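Local coordinates for protein putative fimbrium tip subunit Fim1C (Bacteroides ovatus, PDB 4EPS) that probably forms part of the tip of fimbriae, the cell-surface filaments that mediate adhesion and biofilm formation, at residues M304-Y309 against A323-H328. Numbering follows the deposited sequence. Where two conformers were deposited one is given.
Sequences MPSVLY and ALLRSH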
loop_
_atom_site.group_PDB
_atom_site.type_symbol
_atom_site.label_atom_id
_atom_site.label_comp_id
_atom_site.label_asym_id
_atom_site.label_seq_id
_atom_site.Cartn_x
_atom_site.Cartn_y
_atom_site.Cartn_z
HETATM N N MSE A 304 -22.985 1.438 6.579
HETATM C CA MSE A 304 -24.406 1.414 6.240
HETATM C C MSE A 304 -25.070 0.211 6.895
HETATM O O MSE A 304 -24.544 -0.906 6.821
HETATM C CB MSE A 304 -24.613 1.429 4.727
HETATM C CG MSE A 304 -24.437 2.805 4.164
HETATM SE SE MSE A 304 -23.904 2.748 2.335
HETATM C CE MSE A 304 -23.326 4.558 2.170
ATOM N N PRO A 305 -26.216 0.423 7.592
ATOM C CA PRO A 305 -26.849 -0.713 8.293
ATOM C C PRO A 305 -27.336 -1.831 7.344
ATOM O O PRO A 305 -27.283 -3.010 7.714
ATOM C CB PRO A 305 -28.011 -0.065 9.063
ATOM C CG PRO A 305 -28.289 1.206 8.387
ATOM C CD PRO A 305 -26.980 1.679 7.799
ATOM N N SER A 306 -27.749 -1.488 6.115
ATOM C CA SER A 306 -28.203 -2.529 5.166
ATOM C C SER A 306 -27.013 -3.380 4.660
ATOM O O SER A 306 -27.221 -4.451 4.093
ATOM C CB SER A 306 -28.971 -1.916 3.996
ATOM O OG SER A 306 -28.169 -1.040 3.222
ATOM N N VAL A 307 -25.776 -2.905 4.873
ATOM C CA VAL A 307 -24.555 -3.632 4.521
ATOM C C VAL A 307 -24.092 -4.395 5.787
ATOM O O VAL A 307 -24.005 -5.632 5.777
ATOM C CB VAL A 307 -23.457 -2.688 3.920
ATOM C CG1 VAL A 307 -22.143 -3.438 3.685
ATOM C CG2 VAL A 307 -23.939 -2.054 2.610
ATOM N N LEU A 308 -23.852 -3.662 6.901
ATOM C CA LEU A 308 -23.431 -4.298 8.156
ATOM C C LEU A 308 -24.325 -5.425 8.609
ATOM O O LEU A 308 -23.833 -6.437 9.101
ATOM C CB LEU A 308 -23.392 -3.258 9.310
ATOM C CG LEU A 308 -22.216 -2.299 9.357
ATOM C CD1 LEU A 308 -22.482 -1.189 10.406
ATOM C CD2 LEU A 308 -20.922 -3.042 9.708
ATOM N N TYR A 309 -25.643 -5.232 8.510
ATOM C CA TYR A 309 -26.603 -6.173 9.072
ATOM C C TYR A 309 -27.404 -6.943 8.024
ATOM O O TYR A 309 -28.494 -7.451 8.332
ATOM C CB TYR A 309 -27.539 -5.414 10.040
ATOM C CG TYR A 309 -26.735 -4.565 11.005
ATOM C CD1 TYR A 309 -25.781 -5.140 11.844
ATOM C CD2 TYR A 309 -26.882 -3.178 11.033
ATOM C CE1 TYR A 309 -24.980 -4.356 12.670
ATOM C CE2 TYR A 309 -26.089 -2.382 11.865
ATOM C CZ TYR A 309 -25.138 -2.973 12.672
ATOM O OH TYR A 309 -24.382 -2.180 13.493
ATOM N N ALA A 323 -31.307 5.266 5.337
ATOM C CA ALA A 323 -31.180 6.708 5.100
ATOM C C ALA A 323 -29.752 7.116 4.742
ATOM O O ALA A 323 -29.569 8.036 3.945
ATOM C CB ALA A 323 -31.642 7.484 6.327
ATOM N N LEU A 324 -28.740 6.446 5.338
ATOM C CA LEU A 324 -27.334 6.731 5.061
ATOM C C LEU A 324 -26.987 6.360 3.611
ATOM O O LEU A 324 -26.326 7.143 2.932
ATOM C CB LEU A 324 -26.429 5.963 6.064
ATOM C CG LEU A 324 -24.897 6.098 5.907
ATOM C CD1 LEU A 324 -24.455 7.553 5.814
ATOM C CD2 LEU A 324 -24.167 5.407 7.083
ATOM N N LEU A 325 -27.402 5.163 3.157
ATOM C CA LEU A 325 -27.161 4.699 1.779
ATOM C C LEU A 325 -27.852 5.639 0.790
ATOM O O LEU A 325 -27.272 6.006 -0.232
ATOM C CB LEU A 325 -27.680 3.252 1.603
ATOM C CG LEU A 325 -27.693 2.645 0.175
ATOM C CD1 LEU A 325 -26.281 2.599 -0.437
ATOM C CD2 LEU A 325 -28.266 1.238 0.191
ATOM N N ARG A 326 -29.070 6.058 1.121
ATOM C CA ARG A 326 -29.853 6.949 0.265
ATOM C C ARG A 326 -29.233 8.366 0.159
ATOM O O ARG A 326 -29.088 8.883 -0.950
ATOM C CB ARG A 326 -31.279 7.007 0.822
ATOM C CG ARG A 326 -32.298 7.716 -0.041
ATOM C CD ARG A 326 -33.695 7.334 0.408
ATOM N NE ARG A 326 -33.962 7.744 1.790
ATOM C CZ ARG A 326 -34.398 6.934 2.748
ATOM N NH1 ARG A 326 -34.620 5.649 2.494
ATOM N NH2 ARG A 326 -34.626 7.404 3.965
ATOM N N SER A 327 -28.838 8.980 1.295
ATOM C CA SER A 327 -28.340 10.356 1.293
ATOM C C SER A 327 -26.842 10.520 1.037
ATOM O O SER A 327 -26.453 11.583 0.558
ATOM C CB SER A 327 -28.686 11.052 2.602
ATOM O OG SER A 327 -30.080 10.963 2.852
ATOM N N HIS A 328 -25.993 9.536 1.426
ATOM C CA HIS A 328 -24.546 9.676 1.269
ATOM C C HIS A 328 -23.988 8.338 0.825
ATOM O O HIS A 328 -23.228 7.714 1.579
ATOM C CB HIS A 328 -23.895 10.171 2.588
ATOM C CG HIS A 328 -24.355 11.530 3.005
ATOM N ND1 HIS A 328 -25.368 11.694 3.941
ATOM C CD2 HIS A 328 -23.967 12.749 2.563
ATOM C CE1 HIS A 328 -25.545 13.005 4.057
ATOM N NE2 HIS A 328 -24.731 13.685 3.245
#
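Met304 meets the carbonyl of His328 rather than its flat imidazole: in the conformer given, one of two deposited for Met304, methyl CE comes to 3.2 Å from His328 O, a short approach to be read with caution, while the imidazole points off to the ring of Tyr390, the two planes about perpendicular. The other two flat groups are each covered on one face by a carbon of their own segment. Leu308 CB sits over the centre of one face of the Tyr309 ring, 3.6 Å above its plane, and Ala323 CA lies over one guanidinium face of Arg326, offset toward the rim.

Across the contact, Met304, present as selenomethionine, does most of the packing. Its CG is anti to its own carbonyl carbon (chi1 -78°), and the chain runs on extended, crossing both leucines at about a right angle. Near its root, CG touches Leu324 CG at 3.8 Å; farther out, SE lies 3.7 Å from Leu325 CD1 and CE closes on Leu325 CA at 3.9 Å. The other leucine branch, Leu325 CD2, rests 3.8 Å from Ser306 OG, whose hydrogen-bond partner is Asp322 OD2; Asp322 OD1 bonds to Leu325 N, so one carboxylate links both helices.

Met304 is the N-cap residue of the short helix 305-308, and helix 323-327 follows an irregular loop. Both belong to the excursion between strands 293-300 and 334-338, antiparallel neighbours in one sheet. Helix 389-403 backs residues 323-328, with Tyr390 touching Leu324 and Ser327, and Glu394 against Ala323.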